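Local coordinates for putative deoxyribonuclease yjjV (Escherichia coli, PDB 1ZZM), which probably acts as a metal-dependent hydrolase of ester bonds, binding two divalent metal cations in the active site of a TIM-barrel fold of the TatD family, at residues A[92-97]-A[129-134]; A[38-43]-A[61-66]; A[180-185]-A[227-232]; A[5-10]-A[204-209]. One frame throughout, in Å; residues are numbered along the deposited sequence.

Interaction 1: A[92-97]-A[129-134]; sequences VVAVGE and PVILHS. With ZN (zinc ion), chain C; ZN (zinc ion), chain B.
Val-95 and Gly-96 pair in parallel with Val-130 and Ile-131 as the two strands of a beta-alpha-beta unit in the TIM barrel, with helix 109-125 as the crossover. Two backbone bonds hold the pair. Val-95 N gives its hydrogen to Pro-129 O at 3.0 Å, nearly along the C=O axis. Ile-131 N reaches Val-95 O at 3.1 Å, and the CA of Val-130 leans on the same oxygen through a CA-H...O contact.

Apolar contacts flank these bonds. Ala-94 CB meets Pro-129 CG at 4.0 Å and Ile-131 CG1 at a similar distance. Ile-131 CB lies over the CA of Gly-96, where there is no side chain. On the other face Val-95 CB touches Val-130 CG1, and helix 109-125 covers both valines.

Metal binding joins Glu-97 and His-133 beyond the paired residues. The Glu-97 carboxylate bridges two zinc ions, with OE1 on one and OE2 on the other. A water also bridges them. His-133 binds the OE2-side zinc, its ring turned 58° from the carboxylate plane. Asp-101 takes a hydrogen bond from His-133 NE2. His-133 ND1 sits 2.0 Å from its zinc. Glu-97 OE2 sits 2.1 Å from the same ion.

Interaction 2: A[38-43]-A[61-66]; sequences VPATEA and AALGLH
Ala-40 N donates to Ala-62 O at 2.9 Å, from above the carbonyl plane. Two residues earlier in the first strand, Val-38 O accepts from Ala-62 N at 3.0 Å, also from above its carbonyl plane. Val-38 O is approached by Ala-61 CA as well, in a CA-H...O contact. These links tie the ends of two parallel strands, with Val-38 beside Ala-61 and Pro-39 beside Ala-62.

A third backbone bond forms beyond the strands. His-66 N donates to Thr-41 O at 2.9 Å, so the two loops that follow the strands stay joined. Gly-64 O lies between these bonds. It is buried by the contact and has no hydrogen-bond partner in the model.

The side-chain contacts are apolar and mostly made by small groups. Pro-39 CB and Ala-62 CB touch at 4.1 Å on one face of the sheet. Ala-40 CB rests near Leu-63 CD2. Leu-65 starts away from the other segment, but its CD2 reaches back to Ala-43 N at 3.6 Å and lies against Glu-42 CA.

Thr-41 and His-66 meet through their CB atoms, 3.9 Å apart. His-66 carries CG anti to the backbone N (chi1 -162°), and CD2 of its ring lies obliquely 4.2 Å from Thr-41 CG2. Its ND1 takes a hydrogen bond from Gly-68 N. The ring packs against Glu-97 and His-133.

This is a beta-alpha-beta unit of the barrel, with helix 46-55 as its crossover. The loops at its C-terminal strand ends carry Thr-41 and His-66 into the pocket beside the zinc ions.

Interaction 3: A[180-185]-A[227-232]; sequences GTITYP and ARVFAV
Ile-182 and Thr-183 meet Val-232 of helix 226-236, and Gly-180 meets Val-229 one turn earlier. No hydrogen bond crosses between the segments. The contact is apolar and small, burying 217 Å² in all.

The CB of Ile-182 is directed at the helix. Its CG1 lies between the backbone N and the carbonyl carbon (chi1 61°). The side chain runs past Val-232 in the opposite direction, and Ile-182 CG1 is 4.0 Å from Val-232 CG1. The modelled position of Ile-182 CD1 against that methyl is too close to be sound, so the exact fit there is doubtful. Toward the other valine, Ile-182 CG1 is 4.3 Å from Val-229 CG1.

Both valines have CG1 anti to the backbone N, with chi1 close to 174°. In Val-232 the other methyl, CG2, meets Thr-183 CG2 at 3.9 Å, the two side chains crossing at about a right angle. In Val-229 it is CG2 that approaches Gly-180 N, at 4.0 Å.

Thr-183 has CG2 anti to the carbonyl carbon. This methyl meets the helix, while Thr-183 OG1 donates to Gly-180 O at 2.7 Å, in the carbonyl plane. Thr-183 N donates to the same oxygen at 3.0 Å, so two donors from one residue grip it and close the short turn. Asn-214 N is a further partner of OG1.

Helix 190-196 touches both segments, through Ile-194 on Ile-182 and Arg-191 on Val-232. The contact joins a 3-10 turn after strand 175-178 to an outer helix of the TIM barrel.

Interaction 4: A[5-10]-A[204-209]; sequences FIDTHC and LETDAP. With ZN (zinc ion), chain B.
His-9 and Asp-207 meet at one zinc ion. His-9 NE2 binds it at 2.1 Å, while Asp-207 OD1 is a longer ligand at 2.7 Å. The two side chains lie side by side and point the same way, with ring and carboxylate planes 75° apart. Asp-207 OD1 sits at the edge of the imidazole, near CD2. Glu-97 and His-11 also belong to this site, and a water is bound to the zinc.

Backbone and side-chain bonds position the ligands. Asp-207 N donates to His-9 O at 2.8 Å, tying the two ligand residues together directly. Behind His-9, Asp-7 OD1 accepts from His-9 N in an Asx turn, met from above the carboxylate plane. With CG anti to the backbone N (chi1 -176°), the Asp-7 carboxylate is near Thr-206, and OD2 receives Thr-206 OG1 at 2.6 Å on its syn lone pair. Thr-206 OG1 in turn accepts from Ala-208 N in an ST turn, so one hydroxyl links the aspartate to the loop around Asp-207.

Further back, Leu-204 O is gripped twice by Thr-8, by N at 2.9 Å and by OG1 at 2.7 Å. A water connects Thr-8 OG1 to Glu-205 OE1. Glu-205 also packs its CB on His-9 CB, and its OE2 accepts a hydrogen bond from His-157. At the far end Leu-204 CD2 lies 3.7 Å from Phe-5 CD1.

Strand 5-7 and strand 202-204 thus come together as the first and last strands of the TIM barrel, with a metal site at their C-terminal ends, as in the metallo-dependent hydrolases.

How the interactions relate
Interactions 1, 2 and 4 are core contacts. Interaction 3 is mostly buried too but nearer the surface, its centre about 16 Å from the chain centre, with Thr-183 and Val-232 partly exposed. Interactions 1 and 2 are neighbouring parallel strand pairs, and Val-93 and Gly-96 probably hydrogen-bond to Ala-61 and Leu-63 between them. Interaction 4 encloses both along the chain, and strand 5-7 adjoins strand 33-39 of interaction 2. Interactions 1 and 4 share a zinc ion and its bridging water. Interaction 2 adds His-66, packed on Glu-97, but no metal ligand. Interaction 3 touches interaction 4 through Phe-230 on Phe-5. Its cross-contact is purely apolar, whereas the other three also use backbone hydrogen bonds.

Interaction 1: A[92-97]-A[129-134]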
loop_
_atom_site.group_PDB
_atom_site.type_symbol
_atom_site.label_atom_id
_atom_site.label_comp_id
_atom_site.label_asym_id
_atom_site.label_seq_id
_atom_site.Cartn_x
_atom_site.Cartn_y
_atom_site.Cartn_z
ATOM N N VAL A 92 -3.047 -3.788 13.599
ATOM C CA VAL A 92 -1.827 -3.530 12.828
ATOM C C VAL A 92 -1.743 -4.793 11.985
ATOM O O VAL A 92 -1.641 -5.907 12.520
ATOM C CB VAL A 92 -0.584 -3.402 13.725
ATOM C CG1 VAL A 92 0.670 -3.729 12.945
ATOM C CG2 VAL A 92 -0.489 -1.983 14.248
ATOM N N VAL A 93 -1.764 -4.641 10.674
ATOM C CA VAL A 93 -1.786 -5.823 9.841
ATOM C C VAL A 93 -0.586 -6.070 8.972
ATOM O O VAL A 93 -0.567 -7.070 8.243
ATOM C CB VAL A 93 -3.016 -5.815 8.903
ATOM C CG1 VAL A 93 -4.278 -5.786 9.730
ATOM C CG2 VAL A 93 -2.970 -4.606 7.960
ATOM N N ALA A 94 0.405 -5.181 9.027
ATOM C CA ALA A 94 1.567 -5.334 8.170
ATOM C C ALA A 94 2.685 -4.432 8.664
ATOM O O ALA A 94 2.438 -3.505 9.439
ATOM C CB ALA A 94 1.208 -4.915 6.711
ATOM N N VAL A 95 3.891 -4.722 8.189
ATOM C CA VAL A 95 5.068 -3.919 8.466
ATOM C C VAL A 95 4.993 -3.082 7.220
ATOM O O VAL A 95 5.178 -3.521 6.068
ATOM C CB VAL A 95 6.337 -4.723 8.510
ATOM C CG1 VAL A 95 7.566 -3.786 8.519
ATOM C CG2 VAL A 95 6.316 -5.579 9.765
ATOM N N GLY A 96 4.672 -1.844 7.458
ATOM C CA GLY A 96 4.472 -1.045 6.326
ATOM C C GLY A 96 4.406 0.423 6.472
ATOM O O GLY A 96 4.198 1.051 7.521
ATOM N N GLU A 97 4.892 0.650 5.266
ATOM C CA GLU A 97 5.352 1.450 4.188
ATOM C C GLU A 97 6.839 1.474 4.319
ATOM O O GLU A 97 7.428 2.297 5.005
ATOM C CB GLU A 97 4.752 2.779 3.790
ATOM C CG GLU A 97 5.130 2.744 2.273
ATOM C CD GLU A 97 4.428 3.710 1.333
ATOM O OE1 GLU A 97 3.612 4.555 1.755
ATOM O OE2 GLU A 97 4.718 3.599 0.125
ATOM N N PRO A 129 2.844 -9.480 6.778
ATOM C CA PRO A 129 3.123 -9.188 5.375
ATOM C C PRO A 129 3.686 -7.757 5.363
ATOM O O PRO A 129 3.605 -7.063 6.373
ATOM C CB PRO A 129 1.747 -9.252 4.714
ATOM C CG PRO A 129 0.821 -8.746 5.776
ATOM C CD PRO A 129 1.399 -9.404 7.065
ATOM N N VAL A 130 4.245 -7.322 4.229
ATOM C CA VAL A 130 4.795 -5.978 4.111
ATOM C C VAL A 130 4.073 -5.183 3.034
ATOM O O VAL A 130 3.545 -5.744 2.056
ATOM C CB VAL A 130 6.308 -6.024 3.762
ATOM C CG1 VAL A 130 7.101 -6.663 4.953
ATOM C CG2 VAL A 130 6.531 -6.884 2.492
ATOM N N ILE A 131 4.015 -3.875 3.232
ATOM C CA ILE A 131 3.417 -2.945 2.269
ATOM C C ILE A 131 4.639 -2.228 1.730
ATOM O O ILE A 131 5.352 -1.510 2.453
ATOM C CB ILE A 131 2.446 -1.953 2.958
ATOM C CG1 ILE A 131 1.130 -2.686 3.281
ATOM C CG2 ILE A 131 2.173 -0.740 2.041
ATOM C CD1 ILE A 131 0.057 -1.780 4.005
ATOM N N LEU A 132 4.874 -2.436 0.447
ATOM C CA LEU A 132 6.058 -1.932 -0.201
ATOM C C LEU A 132 5.873 -0.799 -1.188
ATOM O O LEU A 132 4.929 -0.786 -1.988
ATOM C CB LEU A 132 6.752 -3.097 -0.924
ATOM C CG LEU A 132 7.190 -4.286 -0.080
ATOM C CD1 LEU A 132 7.338 -5.529 -1.003
ATOM C CD2 LEU A 132 8.509 -3.949 0.643
ATOM N N HIS A 133 6.841 0.115 -1.117
ATOM C CA HIS A 133 6.955 1.281 -1.992
ATOM C C HIS A 133 8.132 0.965 -2.905
ATOM O O HIS A 133 9.181 0.485 -2.448
ATOM C CB HIS A 133 7.305 2.521 -1.157
ATOM C CG HIS A 133 7.501 3.778 -1.959
ATOM N ND1 HIS A 133 6.478 4.652 -2.242
ATOM C CD2 HIS A 133 8.619 4.334 -2.480
ATOM C CE1 HIS A 133 6.951 5.701 -2.894
ATOM N NE2 HIS A 133 8.252 5.529 -3.055
ATOM N N SER A 134 7.967 1.230 -4.197
ATOM C CA SER A 134 9.041 0.973 -5.147
ATOM C C SER A 134 8.915 1.983 -6.271
ATOM O O SER A 134 7.901 2.035 -6.968
ATOM C CB SER A 134 8.946 -0.441 -5.724
ATOM O OG SER A 134 10.121 -0.744 -6.510
HETATM ZN ZN ZN C . 4.515 4.677 -1.693
HETATM ZN ZN ZN B . 2.272 5.408 0.534
HETATM O O HOH W 1 3.750 6.212 -0.591
HETATM O O HOH W 2 4.042 6.167 -3.548
#

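Interaction 2: A[38-43]-A[61-66]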
loop_
_atom_site.group_PDB
_atom_site.type_symbol
_atom_site.label_atom_id
_atom_site.label_comp_id
_atom_site.label_asym_id
_atom_site.label_seq_id
_atom_site.Cartn_x
_atom_site.Cartn_y
_atom_site.Cartn_z
ATOM N N VAL A 38 -3.865 2.112 6.702
ATOM C CA VAL A 38 -3.013 3.299 6.873
ATOM C C VAL A 38 -1.575 2.908 7.193
ATOM O O VAL A 38 -1.271 2.480 8.302
ATOM C CB VAL A 38 -3.534 4.178 8.060
ATOM C CG1 VAL A 38 -2.739 5.474 8.155
ATOM C CG2 VAL A 38 -5.033 4.456 7.890
ATOM N N PRO A 39 -0.672 3.021 6.211
ATOM C CA PRO A 39 0.721 2.656 6.479
ATOM C C PRO A 39 1.501 3.847 7.018
ATOM O O PRO A 39 1.367 4.970 6.499
ATOM C CB PRO A 39 1.218 2.182 5.123
ATOM C CG PRO A 39 0.426 2.978 4.142
ATOM C CD PRO A 39 -0.900 3.304 4.784
ATOM N N ALA A 40 2.307 3.635 8.055
ATOM C CA ALA A 40 3.066 4.775 8.610
ATOM C C ALA A 40 4.254 5.097 7.716
ATOM O O ALA A 40 4.606 4.305 6.833
ATOM C CB ALA A 40 3.543 4.466 9.995
ATOM N N THR A 41 4.871 6.257 7.960
ATOM C CA THR A 41 6.032 6.714 7.192
ATOM C C THR A 41 7.295 6.863 8.019
ATOM O O THR A 41 8.408 6.840 7.486
ATOM C CB THR A 41 5.753 8.083 6.559
ATOM O OG1 THR A 41 5.365 9.010 7.600
ATOM C CG2 THR A 41 4.606 7.963 5.485
ATOM N N GLU A 42 7.130 7.002 9.328
ATOM C CA GLU A 42 8.269 7.214 10.212
ATOM C C GLU A 42 7.846 7.031 11.646
ATOM O O GLU A 42 6.673 7.199 11.965
ATOM C CB GLU A 42 8.842 8.633 10.031
ATOM C CG GLU A 42 7.888 9.755 10.486
ATOM C CD GLU A 42 8.542 11.139 10.376
ATOM O OE1 GLU A 42 9.490 11.431 11.144
ATOM O OE2 GLU A 42 8.120 11.915 9.502
ATOM N N ALA A 43 8.820 6.757 12.514
ATOM C CA ALA A 43 8.545 6.458 13.923
ATOM C C ALA A 43 7.787 7.559 14.644
ATOM O O ALA A 43 6.977 7.283 15.499
ATOM C CB ALA A 43 9.873 6.151 14.665
ATOM N N ALA A 61 -3.931 -0.524 10.429
ATOM C CA ALA A 61 -2.619 0.110 10.304
ATOM C C ALA A 61 -1.462 -0.800 9.918
ATOM O O ALA A 61 -1.556 -2.023 10.038
ATOM C CB ALA A 61 -2.294 0.769 11.647
ATOM N N ALA A 62 -0.377 -0.163 9.449
ATOM C CA ALA A 62 0.888 -0.816 9.165
ATOM C C ALA A 62 1.914 0.175 9.766
ATOM O O ALA A 62 1.695 1.407 9.732
ATOM C CB ALA A 62 1.109 -0.985 7.666
ATOM N N LEU A 63 2.985 -0.357 10.357
ATOM C CA LEU A 63 4.043 0.451 10.956
ATOM C C LEU A 63 5.324 0.102 10.221
ATOM O O LEU A 63 5.620 -1.075 9.926
ATOM C CB LEU A 63 4.226 0.120 12.444
ATOM C CG LEU A 63 2.998 0.311 13.332
ATOM C CD1 LEU A 63 3.362 -0.085 14.772
ATOM C CD2 LEU A 63 2.541 1.779 13.245
ATOM N N GLY A 64 6.096 1.139 9.917
ATOM C CA GLY A 64 7.310 0.930 9.181
ATOM C C GLY A 64 7.909 2.284 8.873
ATOM O O GLY A 64 7.292 3.344 9.130
ATOM N N LEU A 65 9.080 2.244 8.255
ATOM C CA LEU A 65 9.845 3.454 7.940
ATOM C C LEU A 65 10.007 3.594 6.414
ATOM O O LEU A 65 10.699 2.805 5.799
ATOM C CB LEU A 65 11.203 3.307 8.636
ATOM C CG LEU A 65 11.170 2.943 10.137
ATOM C CD1 LEU A 65 12.583 2.644 10.638
ATOM C CD2 LEU A 65 10.596 4.096 10.965
ATOM N N HIS A 66 9.356 4.622 5.853
ATOM C CA HIS A 66 9.294 4.946 4.428
ATOM C C HIS A 66 10.621 5.454 3.864
ATOM O O HIS A 66 11.292 6.282 4.485
ATOM C CB HIS A 66 8.162 5.986 4.243
ATOM C CG HIS A 66 7.673 6.132 2.831
ATOM N ND1 HIS A 66 8.476 6.576 1.803
ATOM C CD2 HIS A 66 6.426 6.011 2.306
ATOM C CE1 HIS A 66 7.750 6.728 0.706
ATOM N NE2 HIS A 66 6.500 6.394 0.987
#

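Interaction 3: A[180-185]-A[227-232]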
loop_
_atom_site.group_PDB
_atom_site.type_symbol
_atom_site.label_atom_id
_atom_site.label_comp_id
_atom_site.label_asym_id
_atom_site.label_seq_id
_atom_site.Cartn_x
_atom_site.Cartn_y
_atom_site.Cartn_z
ATOM N N GLY A 180 -4.366 5.069 -8.900
ATOM C CA GLY A 180 -4.575 6.088 -9.927
ATOM C C GLY A 180 -3.760 6.009 -11.196
ATOM O O GLY A 180 -4.119 6.616 -12.224
ATOM N N THR A 181 -2.667 5.255 -11.140
ATOM C CA THR A 181 -1.802 5.102 -12.300
ATOM C C THR A 181 -2.562 4.571 -13.506
ATOM O O THR A 181 -2.268 4.955 -14.650
ATOM C CB THR A 181 -0.648 4.130 -12.013
ATOM O OG1 THR A 181 0.147 4.643 -10.937
ATOM C CG2 THR A 181 0.222 3.937 -13.276
ATOM N N ILE A 182 -3.548 3.705 -13.276
ATOM C CA ILE A 182 -4.252 3.146 -14.417
ATOM C C ILE A 182 -5.232 4.096 -15.095
ATOM O O ILE A 182 -5.824 3.725 -16.102
ATOM C CB ILE A 182 -5.007 1.836 -14.083
ATOM C CG1 ILE A 182 -6.089 2.044 -13.013
ATOM C CG2 ILE A 182 -4.005 0.781 -13.624
ATOM C CD1 ILE A 182 -7.058 3.153 -13.280
ATOM N N THR A 183 -5.415 5.296 -14.538
ATOM C CA THR A 183 -6.351 6.249 -15.142
ATOM C C THR A 183 -5.686 7.158 -16.161
ATOM O O THR A 183 -6.358 8.011 -16.760
ATOM C CB THR A 183 -7.059 7.153 -14.103
ATOM O OG1 THR A 183 -6.100 8.004 -13.475
ATOM C CG2 THR A 183 -7.786 6.320 -13.063
ATOM N N TYR A 184 -4.379 6.966 -16.358
ATOM C CA TYR A 184 -3.575 7.749 -17.299
ATOM C C TYR A 184 -3.043 6.875 -18.449
ATOM O O TYR A 184 -1.867 6.523 -18.468
ATOM C CB TYR A 184 -2.368 8.346 -16.565
ATOM C CG TYR A 184 -2.720 9.351 -15.482
ATOM C CD1 TYR A 184 -2.960 10.679 -15.806
ATOM C CD2 TYR A 184 -2.763 8.983 -14.133
ATOM C CE1 TYR A 184 -3.220 11.628 -14.823
ATOM C CE2 TYR A 184 -3.033 9.930 -13.133
ATOM C CZ TYR A 184 -3.252 11.254 -13.495
ATOM O OH TYR A 184 -3.450 12.233 -12.558
ATOM N N PRO A 185 -3.875 6.567 -19.448
ATOM C CA PRO A 185 -3.358 5.718 -20.537
ATOM C C PRO A 185 -2.137 6.213 -21.317
ATOM O O PRO A 185 -1.359 5.408 -21.868
ATOM C CB PRO A 185 -4.584 5.499 -21.429
ATOM C CG PRO A 185 -5.435 6.691 -21.168
ATOM C CD PRO A 185 -5.269 6.981 -19.690
ATOM N N ALA A 227 -13.138 3.902 -5.607
ATOM C CA ALA A 227 -14.318 3.454 -6.372
ATOM C C ALA A 227 -14.148 3.788 -7.846
ATOM O O ALA A 227 -14.598 3.034 -8.725
ATOM C CB ALA A 227 -15.604 4.124 -5.837
ATOM N N ARG A 228 -13.495 4.920 -8.107
ATOM C CA ARG A 228 -13.229 5.370 -9.473
ATOM C C ARG A 228 -12.091 4.505 -10.075
ATOM O O ARG A 228 -12.149 4.095 -11.252
ATOM C CB ARG A 228 -12.862 6.850 -9.428
ATOM C CG ARG A 228 -13.044 7.626 -10.720
ATOM C CD ARG A 228 -12.664 9.104 -10.519
ATOM N NE ARG A 228 -13.620 9.833 -9.683
ATOM C CZ ARG A 228 -14.819 10.241 -10.097
ATOM N NH1 ARG A 228 -15.226 9.993 -11.339
ATOM N NH2 ARG A 228 -15.611 10.908 -9.271
ATOM N N VAL A 229 -11.063 4.198 -9.278
ATOM C CA VAL A 229 -9.979 3.336 -9.767
ATOM C C VAL A 229 -10.622 2.015 -10.193
ATOM O O VAL A 229 -10.332 1.495 -11.260
ATOM C CB VAL A 229 -8.933 3.038 -8.658
ATOM C CG1 VAL A 229 -7.884 1.974 -9.137
ATOM C CG2 VAL A 229 -8.222 4.302 -8.298
ATOM N N PHE A 230 -11.538 1.513 -9.368
ATOM C CA PHE A 230 -12.229 0.266 -9.655
ATOM C C PHE A 230 -13.000 0.320 -10.980
ATOM O O PHE A 230 -12.983 -0.640 -11.763
ATOM C CB PHE A 230 -13.196 -0.083 -8.507
ATOM C CG PHE A 230 -14.078 -1.275 -8.799
ATOM C CD1 PHE A 230 -13.565 -2.571 -8.728
ATOM C CD2 PHE A 230 -15.402 -1.099 -9.153
ATOM C CE1 PHE A 230 -14.368 -3.678 -9.006
ATOM C CE2 PHE A 230 -16.215 -2.186 -9.434
ATOM C CZ PHE A 230 -15.690 -3.495 -9.358
ATOM N N ALA A 231 -13.689 1.431 -11.229
ATOM C CA ALA A 231 -14.457 1.567 -12.471
ATOM C C ALA A 231 -13.499 1.461 -13.646
ATOM O O ALA A 231 -13.800 0.828 -14.645
ATOM C CB ALA A 231 -15.203 2.915 -12.506
ATOM N N VAL A 232 -12.332 2.075 -13.535
ATOM C CA VAL A 232 -11.369 1.992 -14.617
ATOM C C VAL A 232 -10.799 0.585 -14.741
ATOM O O VAL A 232 -10.577 0.084 -15.852
ATOM C CB VAL A 232 -10.260 3.011 -14.405
ATOM C CG1 VAL A 232 -9.163 2.841 -15.440
ATOM C CG2 VAL A 232 -10.857 4.409 -14.495
#

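Interaction 4: A[5-10]-A[204-209]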
loop_
_atom_site.group_PDB
_atom_site.type_symbol
_atom_site.label_atom_id
_atom_site.label_comp_id
_atom_site.label_asym_id
_atom_site.label_seq_id
_atom_site.Cartn_x
_atom_site.Cartn_y
_atom_site.Cartn_z
ATOM N N PHE A 5 -15.491 -1.944 -1.321
ATOM C CA PHE A 5 -14.055 -1.738 -1.616
ATOM C C PHE A 5 -13.208 -1.527 -0.350
ATOM O O PHE A 5 -13.701 -1.013 0.652
ATOM C CB PHE A 5 -13.858 -0.459 -2.431
ATOM C CG PHE A 5 -14.716 -0.366 -3.636
ATOM C CD1 PHE A 5 -14.547 -1.256 -4.697
ATOM C CD2 PHE A 5 -15.702 0.610 -3.715
ATOM C CE1 PHE A 5 -15.365 -1.179 -5.835
ATOM C CE2 PHE A 5 -16.522 0.701 -4.841
ATOM C CZ PHE A 5 -16.352 -0.196 -5.902
ATOM N N ILE A 6 -11.932 -1.906 -0.424
ATOM C CA ILE A 6 -10.987 -1.689 0.663
ATOM C C ILE A 6 -9.838 -0.894 0.050
ATOM O O ILE A 6 -9.219 -1.363 -0.905
ATOM C CB ILE A 6 -10.364 -3.004 1.229
ATOM C CG1 ILE A 6 -11.451 -3.927 1.780
ATOM C CG2 ILE A 6 -9.376 -2.647 2.372
ATOM C CD1 ILE A 6 -12.120 -3.410 2.964
ATOM N N ASP A 7 -9.588 0.324 0.548
ATOM C CA ASP A 7 -8.443 1.080 0.056
ATOM C C ASP A 7 -7.273 0.519 0.859
ATOM O O ASP A 7 -7.110 0.844 2.052
ATOM C CB ASP A 7 -8.582 2.579 0.352
ATOM C CG ASP A 7 -7.430 3.412 -0.252
ATOM O OD1 ASP A 7 -6.402 2.836 -0.699
ATOM O OD2 ASP A 7 -7.571 4.651 -0.292
ATOM N N THR A 8 -6.460 -0.327 0.237
ATOM C CA THR A 8 -5.319 -0.900 0.955
ATOM C C THR A 8 -4.113 0.019 1.164
ATOM O O THR A 8 -3.078 -0.423 1.663
ATOM C CB THR A 8 -4.824 -2.175 0.275
ATOM O OG1 THR A 8 -4.376 -1.863 -1.057
ATOM C CG2 THR A 8 -5.990 -3.205 0.203
ATOM N N HIS A 9 -4.241 1.310 0.850
ATOM C CA HIS A 9 -3.070 2.174 1.038
ATOM C C HIS A 9 -3.510 3.642 1.027
ATOM O O HIS A 9 -3.645 4.251 -0.024
ATOM C CB HIS A 9 -2.084 1.923 -0.115
ATOM C CG HIS A 9 -0.711 2.475 0.123
ATOM N ND1 HIS A 9 0.364 1.684 0.463
ATOM C CD2 HIS A 9 -0.239 3.744 0.044
ATOM C CE1 HIS A 9 1.441 2.441 0.588
ATOM N NE2 HIS A 9 1.097 3.695 0.342
ATOM N N CYS A 10 -3.770 4.195 2.202
ATOM C CA CYS A 10 -4.158 5.592 2.288
ATOM C C CYS A 10 -3.452 6.221 3.476
ATOM O O CYS A 10 -3.554 5.721 4.605
ATOM C CB CYS A 10 -5.684 5.714 2.453
ATOM S SG CYS A 10 -6.234 7.463 2.660
ATOM N N LEU A 204 -6.752 -3.116 -4.372
ATOM C CA LEU A 204 -7.199 -1.769 -4.748
ATOM C C LEU A 204 -6.630 -0.732 -3.763
ATOM O O LEU A 204 -6.496 -1.005 -2.584
ATOM C CB LEU A 204 -8.727 -1.711 -4.712
ATOM C CG LEU A 204 -9.388 -0.495 -5.349
ATOM C CD1 LEU A 204 -9.180 -0.564 -6.881
ATOM C CD2 LEU A 204 -10.897 -0.538 -5.039
ATOM N N GLU A 205 -6.293 0.457 -4.242
ATOM C CA GLU A 205 -5.746 1.480 -3.340
ATOM C C GLU A 205 -5.840 2.834 -3.988
ATOM O O GLU A 205 -6.239 2.935 -5.153
ATOM C CB GLU A 205 -4.260 1.244 -3.065
ATOM C CG GLU A 205 -3.418 1.521 -4.314
ATOM C CD GLU A 205 -1.930 1.397 -4.087
ATOM O OE1 GLU A 205 -1.453 0.276 -3.860
ATOM O OE2 GLU A 205 -1.229 2.423 -4.148
ATOM N N THR A 206 -5.467 3.873 -3.232
ATOM C CA THR A 206 -5.384 5.241 -3.770
ATOM C C THR A 206 -4.032 5.936 -3.529
ATOM O O THR A 206 -3.608 6.772 -4.333
ATOM C CB THR A 206 -6.414 6.239 -3.163
ATOM O OG1 THR A 206 -6.206 6.328 -1.744
ATOM C CG2 THR A 206 -7.874 5.823 -3.504
ATOM N N ASP A 207 -3.369 5.591 -2.428
ATOM C CA ASP A 207 -2.152 6.257 -1.961
ATOM C C ASP A 207 -2.536 7.719 -1.639
ATOM O O ASP A 207 -1.693 8.616 -1.657
ATOM C CB ASP A 207 -0.976 6.236 -2.972
ATOM C CG ASP A 207 0.370 6.630 -2.314
ATOM O OD1 ASP A 207 0.485 6.564 -1.074
ATOM O OD2 ASP A 207 1.333 6.990 -3.014
ATOM N N ALA A 208 -3.813 7.969 -1.350
ATOM C CA ALA A 208 -4.222 9.351 -1.024
ATOM C C ALA A 208 -3.431 9.850 0.182
ATOM O O ALA A 208 -3.177 9.106 1.127
ATOM C CB ALA A 208 -5.737 9.418 -0.729
ATOM N N PRO A 209 -3.132 11.157 0.226
ATOM C CA PRO A 209 -3.472 12.212 -0.725
ATOM C C PRO A 209 -2.628 12.302 -1.989
ATOM O O PRO A 209 -2.855 13.182 -2.810
ATOM C CB PRO A 209 -3.364 13.469 0.146
ATOM C CG PRO A 209 -2.149 13.171 0.914
ATOM C CD PRO A 209 -2.356 11.712 1.347
HETATM ZN ZN ZN B . 2.272 5.408 0.534
HETATM O O HOH W 3 -8.562 -3.917 -2.121
HETATM O O HOH W 4 -1.818 -1.626 -1.991
HETATM O O HOH W 1 3.750 6.212 -0.591
#